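Local atomic coordinates of WYL1 (Ruminococcus sp., PDB entry 6OAW), a protein that acts as an accessory protein of the type VI-D CRISPR-Cas system, whose activity it probably modulates with the help of its WYL domain. Residues R180-F185 / I228-Y233; R220-P225 / Q273-S278; Y236-C241 / S298-G303. All coordinates share one frame; numbering follows the deposited sequence.

Contact 1 (R180-F185 / I228-Y233); sequences RERLIF and IVSDEY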
loop_
_atom_site.group_PDB
_atom_site.type_symbol
_atom_site.label_atom_id
_atom_site.label_comp_id
_atom_site.label_asym_id
_atom_site.label_seq_id
_atom_site.Cartn_x
_atom_site.Cartn_y
_atom_site.Cartn_z
ATOM N N ARG B 180 -5.441 -5.706 7.495
ATOM C CA ARG B 180 -6.642 -5.142 8.159
ATOM C C ARG B 180 -7.657 -6.262 8.349
ATOM O O ARG B 180 -8.267 -6.316 9.423
ATOM C CB ARG B 180 -7.226 -3.954 7.391
ATOM C CG ARG B 180 -6.276 -2.767 7.358
ATOM C CD ARG B 180 -6.879 -1.494 6.835
ATOM N NE ARG B 180 -7.799 -1.692 5.727
ATOM C CZ ARG B 180 -7.479 -1.779 4.433
ATOM N NH1 ARG B 180 -6.218 -1.712 4.033
ATOM N NH2 ARG B 180 -8.438 -1.975 3.546
ATOM N N GLU B 181 -7.758 -7.152 7.368
ATOM C CA GLU B 181 -8.740 -8.262 7.390
ATOM C C GLU B 181 -8.414 -9.223 8.544
ATOM O O GLU B 181 -9.355 -9.748 9.166
ATOM C CB GLU B 181 -8.759 -8.951 6.024
ATOM C CG GLU B 181 -9.932 -9.889 5.875
ATOM C CD GLU B 181 -9.818 -10.856 4.713
ATOM O OE1 GLU B 181 -8.811 -11.634 4.657
ATOM O OE2 GLU B 181 -10.714 -10.793 3.861
ATOM N N ARG B 182 -7.135 -9.416 8.866
ATOM C CA ARG B 182 -6.744 -10.382 9.931
ATOM C C ARG B 182 -7.083 -9.791 11.296
ATOM O O ARG B 182 -7.451 -10.553 12.174
ATOM C CB ARG B 182 -5.276 -10.792 9.826
ATOM C CG ARG B 182 -4.934 -11.463 8.507
ATOM C CD ARG B 182 -3.779 -12.427 8.655
ATOM N NE ARG B 182 -2.497 -11.742 8.754
ATOM C CZ ARG B 182 -1.850 -11.183 7.729
ATOM N NH1 ARG B 182 -2.372 -11.208 6.522
ATOM N NH2 ARG B 182 -0.696 -10.576 7.918
ATOM N N LEU B 183 -7.000 -8.477 11.466
ATOM C CA LEU B 183 -7.476 -7.814 12.703
ATOM C C LEU B 183 -8.996 -7.990 12.826
ATOM O O LEU B 183 -9.460 -8.363 13.922
ATOM C CB LEU B 183 -7.092 -6.332 12.681
ATOM C CG LEU B 183 -5.618 -6.044 12.919
ATOM C CD1 LEU B 183 -5.326 -4.558 12.752
ATOM C CD2 LEU B 183 -5.191 -6.527 14.302
ATOM N N ILE B 184 -9.745 -7.776 11.751
ATOM C CA ILE B 184 -11.238 -7.829 11.798
ATOM C C ILE B 184 -11.696 -9.254 12.109
ATOM O O ILE B 184 -12.699 -9.385 12.808
ATOM C CB ILE B 184 -11.851 -7.338 10.477
ATOM C CG1 ILE B 184 -11.451 -5.896 10.172
ATOM C CG2 ILE B 184 -13.360 -7.527 10.457
ATOM C CD1 ILE B 184 -11.827 -5.484 8.746
ATOM N N PHE B 185 -11.030 -10.274 11.565
ATOM C CA PHE B 185 -11.462 -11.687 11.673
ATOM C C PHE B 185 -10.518 -12.428 12.622
ATOM O O PHE B 185 -10.316 -13.661 12.463
ATOM C CB PHE B 185 -11.547 -12.313 10.279
ATOM C CG PHE B 185 -12.754 -11.865 9.499
ATOM C CD1 PHE B 185 -13.994 -12.447 9.721
ATOM C CD2 PHE B 185 -12.646 -10.883 8.535
ATOM C CE1 PHE B 185 -15.110 -12.054 8.986
ATOM C CE2 PHE B 185 -13.757 -10.465 7.819
ATOM C CZ PHE B 185 -14.990 -11.043 8.053
ATOM N N ILE B 228 -3.042 -20.550 7.180
ATOM C CA ILE B 228 -3.657 -19.283 6.687
ATOM C C ILE B 228 -2.606 -18.589 5.812
ATOM O O ILE B 228 -1.456 -18.503 6.247
ATOM C CB ILE B 228 -4.129 -18.403 7.859
ATOM C CG1 ILE B 228 -5.169 -19.122 8.713
ATOM C CG2 ILE B 228 -4.662 -17.065 7.364
ATOM C CD1 ILE B 228 -5.701 -18.255 9.844
ATOM N N VAL B 229 -2.966 -18.169 4.597
ATOM C CA VAL B 229 -2.024 -17.425 3.712
ATOM C C VAL B 229 -2.761 -16.227 3.146
ATOM O O VAL B 229 -3.993 -16.252 3.106
ATOM C CB VAL B 229 -1.474 -18.289 2.567
ATOM C CG1 VAL B 229 -0.724 -19.506 3.082
ATOM C CG2 VAL B 229 -2.588 -18.676 1.599
ATOM N N SER B 230 -1.992 -15.240 2.715
ATOM C CA SER B 230 -2.429 -14.113 1.858
ATOM C C SER B 230 -2.140 -14.487 0.422
ATOM O O SER B 230 -1.107 -15.135 0.220
ATOM C CB SER B 230 -1.651 -12.869 2.163
ATOM O OG SER B 230 -2.115 -12.284 3.351
ATOM N N ASP B 231 -2.895 -13.947 -0.525
ATOM C CA ASP B 231 -2.415 -13.861 -1.930
ATOM C C ASP B 231 -1.185 -12.951 -1.993
ATOM O O ASP B 231 -0.999 -12.129 -1.100
ATOM C CB ASP B 231 -3.490 -13.358 -2.895
ATOM C CG ASP B 231 -4.088 -12.020 -2.505
ATOM O OD1 ASP B 231 -3.408 -10.957 -2.738
ATOM O OD2 ASP B 231 -5.216 -12.039 -1.954
ATOM N N GLU B 232 -0.462 -13.013 -3.095
ATOM C CA GLU B 232 0.807 -12.276 -3.276
ATOM C C GLU B 232 0.533 -10.768 -3.365
ATOM O O GLU B 232 1.502 -10.050 -3.289
ATOM C CB GLU B 232 1.515 -12.704 -4.563
ATOM C CG GLU B 232 1.959 -14.142 -4.588
ATOM C CD GLU B 232 2.784 -14.466 -5.824
ATOM O OE1 GLU B 232 2.344 -14.098 -6.962
ATOM O OE2 GLU B 232 3.902 -15.005 -5.633
ATOM N N TYR B 233 -0.708 -10.318 -3.608
ATOM C CA TYR B 233 -1.019 -8.874 -3.773
ATOM C C TYR B 233 -1.575 -8.301 -2.468
ATOM O O TYR B 233 -2.010 -7.177 -2.458
ATOM C CB TYR B 233 -1.881 -8.665 -5.019
ATOM C CG TYR B 233 -1.071 -8.946 -6.258
ATOM C CD1 TYR B 233 -0.956 -10.239 -6.744
ATOM C CD2 TYR B 233 -0.352 -7.943 -6.896
ATOM C CE1 TYR B 233 -0.182 -10.537 -7.855
ATOM C CE2 TYR B 233 0.449 -8.223 -7.997
ATOM C CZ TYR B 233 0.570 -9.531 -8.438
ATOM O OH TYR B 233 1.323 -9.809 -9.535
#
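R182, on the last full turn of helix 177-184, and S230, at the end of strand 219-230, mark the closest approach of the two backbones, with 9.9 Å between R182 CA and S230 CA. Such a gap can be spanned only by a side chain, and that of the arginine does so. R182 sends its CB toward the strand, sets CG beside the backbone N and then bends at the third torsion (chi3 -76°), which brings NH1 near the strand end. There R182 NH1 comes to 3.4 Å from S230 OG, with the hydroxyl lying obliquely to the guanidinium plane. The firmer polar partners of both groups lie just outside: R182 NE bonds to G83 O, while R182 NH1 and S230 OG both hydrogen-bond to N237 OD1. The same amide gives its ND2 to E181 OE1, so neighbouring residues of the helix take opposite ends of one asparagine. Past the strand the chain turns about D231, whose OD1 receives a weak bond from Y233 N at 2.9 Å and whose OD2 receives Y236 N. Beyond it, E232 and Y233 pack on N129 and P30 of the second subunit. As a worked example, the contact illustrates how a helix end and a strand end can be linked through one polar side chain, the N237 amide, which both bond. With its oxygen shared by arginine and serine and its nitrogen used by glutamate, that amide is probably held against flipping.

Contact 2 (R220-P225 / Q273-S278); sequences RIRLIP and QKEYSS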
loop_
_atom_site.group_PDB
_atom_site.type_symbol
_atom_site.label_atom_id
_atom_site.label_comp_id
_atom_site.label_asym_id
_atom_site.label_seq_id
_atom_site.Cartn_x
_atom_site.Cartn_y
_atom_site.Cartn_z
ATOM N N ARG B 220 -22.814 -25.874 7.179
ATOM C CA ARG B 220 -21.969 -26.467 8.247
ATOM C C ARG B 220 -21.118 -27.573 7.620
ATOM O O ARG B 220 -21.689 -28.603 7.218
ATOM C CB ARG B 220 -22.820 -27.005 9.403
ATOM C CG ARG B 220 -22.014 -27.607 10.552
ATOM C CD ARG B 220 -22.536 -27.292 11.953
ATOM N NE ARG B 220 -22.588 -28.420 12.894
ATOM C CZ ARG B 220 -21.984 -28.477 14.088
ATOM N NH1 ARG B 220 -21.249 -27.468 14.541
ATOM N NH2 ARG B 220 -22.152 -29.545 14.846
ATOM N N ILE B 221 -19.802 -27.347 7.537
ATOM C CA ILE B 221 -18.800 -28.269 6.925
ATOM C C ILE B 221 -17.763 -28.639 7.989
ATOM O O ILE B 221 -17.782 -28.039 9.086
ATOM C CB ILE B 221 -18.157 -27.637 5.679
ATOM C CG1 ILE B 221 -17.317 -26.404 6.009
ATOM C CG2 ILE B 221 -19.221 -27.314 4.649
ATOM C CD1 ILE B 221 -16.492 -25.900 4.833
ATOM N N ARG B 222 -16.905 -29.605 7.665
ATOM C CA ARG B 222 -15.778 -30.054 8.516
ATOM C C ARG B 222 -14.477 -29.619 7.844
ATOM O O ARG B 222 -14.324 -29.860 6.628
ATOM C CB ARG B 222 -15.866 -31.561 8.746
ATOM C CG ARG B 222 -17.092 -31.970 9.550
ATOM C CD ARG B 222 -17.091 -33.444 9.896
ATOM N NE ARG B 222 -17.338 -34.217 8.693
ATOM C CZ ARG B 222 -16.948 -35.477 8.503
ATOM N NH1 ARG B 222 -16.258 -36.122 9.429
ATOM N NH2 ARG B 222 -17.235 -36.084 7.366
ATOM N N LEU B 223 -13.611 -28.941 8.603
ATOM C CA LEU B 223 -12.292 -28.454 8.136
ATOM C C LEU B 223 -11.194 -29.127 8.943
ATOM O O LEU B 223 -11.337 -29.225 10.163
ATOM C CB LEU B 223 -12.190 -26.949 8.348
ATOM C CG LEU B 223 -13.239 -26.103 7.639
ATOM C CD1 LEU B 223 -13.048 -24.647 8.016
ATOM C CD2 LEU B 223 -13.158 -26.284 6.132
ATOM N N ILE B 224 -10.116 -29.511 8.264
ATOM C CA ILE B 224 -8.801 -29.850 8.876
ATOM C C ILE B 224 -7.846 -28.744 8.450
ATOM O O ILE B 224 -7.345 -28.770 7.330
ATOM C CB ILE B 224 -8.314 -31.250 8.453
ATOM C CG1 ILE B 224 -9.386 -32.327 8.666
ATOM C CG2 ILE B 224 -7.025 -31.580 9.204
ATOM C CD1 ILE B 224 -9.038 -33.675 8.080
ATOM N N PRO B 225 -7.648 -27.696 9.279
ATOM C CA PRO B 225 -6.829 -26.549 8.896
ATOM C C PRO B 225 -5.391 -26.959 8.575
ATOM O O PRO B 225 -4.896 -27.850 9.220
ATOM C CB PRO B 225 -6.824 -25.656 10.146
ATOM C CG PRO B 225 -8.067 -26.073 10.898
ATOM C CD PRO B 225 -8.187 -27.561 10.641
ATOM N N GLN B 273 -11.568 -43.623 13.078
ATOM C CA GLN B 273 -10.383 -44.375 12.563
ATOM C C GLN B 273 -10.504 -44.568 11.040
ATOM O O GLN B 273 -9.476 -44.395 10.334
ATOM C CB GLN B 273 -10.219 -45.703 13.325
ATOM N N LYS B 274 -11.708 -44.909 10.555
ATOM C CA LYS B 274 -12.051 -44.947 9.107
ATOM C C LYS B 274 -11.641 -43.602 8.480
ATOM O O LYS B 274 -10.860 -43.617 7.522
ATOM C CB LYS B 274 -13.537 -45.283 8.908
ATOM N N GLU B 275 -12.090 -42.474 9.037
ATOM C CA GLU B 275 -11.833 -41.113 8.471
ATOM C C GLU B 275 -10.357 -40.718 8.632
ATOM O O GLU B 275 -9.778 -40.162 7.651
ATOM C CB GLU B 275 -12.752 -40.069 9.111
ATOM C CG GLU B 275 -14.177 -40.156 8.581
ATOM C CD GLU B 275 -15.129 -39.089 9.130
ATOM O OE1 GLU B 275 -15.104 -38.838 10.369
ATOM O OE2 GLU B 275 -15.881 -38.517 8.324
ATOM N N TYR B 276 -9.763 -40.962 9.807
ATOM C CA TYR B 276 -8.324 -40.685 10.050
ATOM C C TYR B 276 -7.481 -41.457 9.024
ATOM O O TYR B 276 -6.497 -40.859 8.543
ATOM C CB TYR B 276 -7.909 -40.992 11.490
ATOM C CG TYR B 276 -6.488 -40.588 11.793
ATOM C CD1 TYR B 276 -6.125 -39.257 11.734
ATOM C CD2 TYR B 276 -5.500 -41.517 12.103
ATOM C CE1 TYR B 276 -4.831 -38.842 12.000
ATOM C CE2 TYR B 276 -4.194 -41.119 12.366
ATOM C CZ TYR B 276 -3.857 -39.773 12.308
ATOM O OH TYR B 276 -2.589 -39.322 12.551
ATOM N N SER B 277 -7.871 -42.693 8.662
ATOM C CA SER B 277 -7.139 -43.580 7.710
ATOM C C SER B 277 -7.341 -43.116 6.255
ATOM O O SER B 277 -6.475 -43.452 5.432
ATOM C CB SER B 277 -7.486 -45.065 7.901
ATOM N N SER B 278 -8.411 -42.374 5.930
ATOM C CA SER B 278 -8.587 -41.692 4.612
ATOM C C SER B 278 -7.606 -40.513 4.504
ATOM O O SER B 278 -7.154 -40.205 3.381
ATOM C CB SER B 278 -10.012 -41.223 4.381
#
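R222 leaves strand 219-230 with its CB directed at helix 273-279, where E275 answers it. From CB the arginine chain runs through CG to CD, extended at first, and then kinks at the third torsion (chi3 -71°), while the residue as a whole touches Y208 and F252 and makes a cation-pi contact with F206. NE, the first polar atom, is engaged by D244 OD2 in a salt bridge. Beyond CZ the end of the guanidinium faces E275, and both terminal nitrogens converge on one oxygen. NH1 reaches E275 OE2 at 2.7 Å on the syn side, with an N-H...O angle of 153°, and NH2 meets the same oxygen at 2.9 Å, nearly in line with its C-O bond. A weak third bond, 3.1 Å long, joins NH1 to E275 OE1. The two flat groups are 27° apart, and OE2 lies almost exactly in the guanidinium plane; NH2 adds a weak bond to G249 O. The principle exemplified is a forked, end-on salt bridge that pins a short helix to the sheet. Placed between two carboxylates, R222 very probably stays charged, and its cation is likely to favour the ionised form of E275.

Contact 3 (Y236-C241 / S298-G303); sequences YNYLVC and SDPRFG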
loop_
_atom_site.group_PDB
_atom_site.type_symbol
_atom_site.label_atom_id
_atom_site.label_comp_id
_atom_site.label_asym_id
_atom_site.label_seq_id
_atom_site.Cartn_x
_atom_site.Cartn_y
_atom_site.Cartn_z
ATOM N N TYR B 236 -6.456 -10.632 0.104
ATOM C CA TYR B 236 -7.331 -11.508 0.925
ATOM C C TYR B 236 -6.522 -12.563 1.660
ATOM O O TYR B 236 -5.445 -12.938 1.179
ATOM C CB TYR B 236 -8.409 -12.142 0.036
ATOM C CG TYR B 236 -9.295 -11.111 -0.614
ATOM C CD1 TYR B 236 -10.152 -10.329 0.153
ATOM C CD2 TYR B 236 -9.195 -10.834 -1.974
ATOM C CE1 TYR B 236 -10.931 -9.329 -0.418
ATOM C CE2 TYR B 236 -9.963 -9.835 -2.560
ATOM C CZ TYR B 236 -10.850 -9.097 -1.787
ATOM O OH TYR B 236 -11.610 -8.116 -2.360
ATOM N N ASN B 237 -7.036 -13.000 2.814
ATOM C CA ASN B 237 -6.521 -14.151 3.581
ATOM C C ASN B 237 -7.372 -15.387 3.277
ATOM O O ASN B 237 -8.607 -15.287 3.238
ATOM C CB ASN B 237 -6.478 -13.864 5.078
ATOM C CG ASN B 237 -5.630 -12.653 5.384
ATOM O OD1 ASN B 237 -4.401 -12.741 5.407
ATOM N ND2 ASN B 237 -6.285 -11.515 5.555
ATOM N N TYR B 238 -6.708 -16.533 3.128
ATOM C CA TYR B 238 -7.322 -17.853 2.837
ATOM C C TYR B 238 -6.879 -18.852 3.909
ATOM O O TYR B 238 -5.698 -18.883 4.276
ATOM C CB TYR B 238 -6.912 -18.327 1.442
ATOM C CG TYR B 238 -7.367 -17.454 0.304
ATOM C CD1 TYR B 238 -6.633 -16.330 -0.034
ATOM C CD2 TYR B 238 -8.534 -17.711 -0.402
ATOM C CE1 TYR B 238 -7.025 -15.495 -1.063
ATOM C CE2 TYR B 238 -8.928 -16.895 -1.459
ATOM C CZ TYR B 238 -8.182 -15.767 -1.779
ATOM O OH TYR B 238 -8.492 -14.906 -2.796
ATOM N N LEU B 239 -7.794 -19.688 4.386
ATOM C CA LEU B 239 -7.434 -20.927 5.113
ATOM C C LEU B 239 -7.233 -22.037 4.085
ATOM O O LEU B 239 -8.226 -22.476 3.483
ATOM C CB LEU B 239 -8.529 -21.316 6.102
ATOM C CG LEU B 239 -8.288 -22.650 6.793
ATOM C CD1 LEU B 239 -6.952 -22.661 7.514
ATOM C CD2 LEU B 239 -9.406 -22.957 7.772
ATOM N N VAL B 240 -5.990 -22.449 3.865
ATOM C CA VAL B 240 -5.696 -23.691 3.106
ATOM C C VAL B 240 -5.895 -24.861 4.064
ATOM O O VAL B 240 -5.400 -24.803 5.180
ATOM C CB VAL B 240 -4.299 -23.679 2.463
ATOM C CG1 VAL B 240 -4.040 -24.974 1.716
ATOM C CG2 VAL B 240 -4.126 -22.500 1.523
ATOM N N CYS B 241 -6.673 -25.858 3.664
ATOM C CA CYS B 241 -7.149 -26.925 4.585
ATOM C C CYS B 241 -7.595 -28.158 3.800
ATOM O O CYS B 241 -7.611 -28.093 2.573
ATOM C CB CYS B 241 -8.314 -26.404 5.410
ATOM S SG CYS B 241 -9.721 -25.923 4.380
ATOM N N SER B 298 0.636 -21.866 -2.962
ATOM C CA SER B 298 1.316 -20.956 -3.918
ATOM C C SER B 298 0.274 -20.159 -4.712
ATOM O O SER B 298 0.569 -18.981 -5.008
ATOM C CB SER B 298 2.269 -21.681 -4.793
ATOM O OG SER B 298 1.685 -22.874 -5.278
ATOM N N ASP B 299 -0.910 -20.732 -4.982
ATOM C CA ASP B 299 -2.061 -19.967 -5.551
ATOM C C ASP B 299 -3.348 -20.248 -4.770
ATOM O O ASP B 299 -4.129 -21.129 -5.096
ATOM C CB ASP B 299 -2.207 -20.203 -7.056
ATOM C CG ASP B 299 -3.085 -19.127 -7.678
ATOM O OD1 ASP B 299 -3.950 -18.568 -6.954
ATOM O OD2 ASP B 299 -2.850 -18.779 -8.843
ATOM N N PRO B 300 -3.625 -19.519 -3.680
ATOM C CA PRO B 300 -4.794 -19.822 -2.864
ATOM C C PRO B 300 -6.116 -19.298 -3.415
ATOM O O PRO B 300 -7.112 -19.636 -2.810
ATOM C CB PRO B 300 -4.519 -19.102 -1.539
ATOM C CG PRO B 300 -3.653 -17.925 -1.966
ATOM C CD PRO B 300 -2.799 -18.449 -3.101
ATOM N N ARG B 301 -6.099 -18.490 -4.477
ATOM C CA ARG B 301 -7.364 -18.060 -5.122
ATOM C C ARG B 301 -7.764 -19.036 -6.219
ATOM O O ARG B 301 -8.919 -19.406 -6.248
ATOM C CB ARG B 301 -7.313 -16.669 -5.747
ATOM C CG ARG B 301 -8.712 -16.148 -6.042
ATOM C CD ARG B 301 -8.778 -14.769 -6.674
ATOM N NE ARG B 301 -10.132 -14.478 -7.154
ATOM C CZ ARG B 301 -10.492 -13.396 -7.846
ATOM N NH1 ARG B 301 -9.591 -12.485 -8.176
ATOM N NH2 ARG B 301 -11.754 -13.239 -8.208
ATOM N N PHE B 302 -6.863 -19.345 -7.137
ATOM C CA PHE B 302 -7.183 -20.083 -8.390
ATOM C C PHE B 302 -6.723 -21.542 -8.316
ATOM O O PHE B 302 -7.211 -22.331 -9.076
ATOM C CB PHE B 302 -6.587 -19.387 -9.615
ATOM C CG PHE B 302 -7.150 -18.010 -9.840
ATOM C CD1 PHE B 302 -8.512 -17.823 -10.010
ATOM C CD2 PHE B 302 -6.325 -16.901 -9.824
ATOM C CE1 PHE B 302 -9.039 -16.556 -10.183
ATOM C CE2 PHE B 302 -6.850 -15.632 -10.012
ATOM C CZ PHE B 302 -8.204 -15.459 -10.191
ATOM N N GLY B 303 -5.840 -21.908 -7.398
ATOM C CA GLY B 303 -5.436 -23.319 -7.226
ATOM C C GLY B 303 -6.623 -24.256 -7.030
ATOM O O GLY B 303 -6.522 -25.407 -7.511
#
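Y238 on strand 237-243 and P300 in the loop after helix 287-298 bring their backbones to 6.5 Å, CA to CA, the nearest approach of the two segments. The tyrosine projects from the sheet with CG beside its backbone N (chi1 -63°), and its ring lies along the loop. Near the root of the ring, P300 CB packs at 3.8 Å from Y238 CG, the two side chains crossing at about a right angle. Over one face, toward the rim, stands the proline carbonyl, its O 3.4 Å from Y238 CD2; S256 OG also hydrogen-bonds to this oxygen. At the far end R301 CG lies 3.5 Å from Y238 OH, so the arginine touches with its aliphatic stem. Replacing Y238 with a serine would probably open a gap beneath P300 and take from the stem of R301 its support. The loop is shaped from within by D299, whose OD1 accepts a nearly straight 3.0 Å bond from F302 N (172°), while G303 N bonds to D299 O. Here the general principle is an aromatic residue of an antiparallel sheet bearing on a turn: the aspartate builds an Asx motif just after a helix, and the tyrosine fastens that motif to the hairpin strand.

Overall arrangement
Strands 219-230 and 237-243, adjacent in sequence and paired antiparallel, are the common ground. Contacts 1 and 2 use different parts of the first strand and have centres about 25 Å apart; contact 3 uses the second, its centre about 11 Å from that of contact 1 and 19 Å from that of contact 2. Along the chain, contact 1 closes before contact 3 opens, whereas contact 2 crosses both. Contacts 1 and 3 join directly through the backbone pair V229-Y238 and through V229 packing on P300. One sheet, probably the core of the WYL domain, thus receives a preceding helix, a later short helix and a loop, exemplifying how distant sequence can be gathered on a single hairpin.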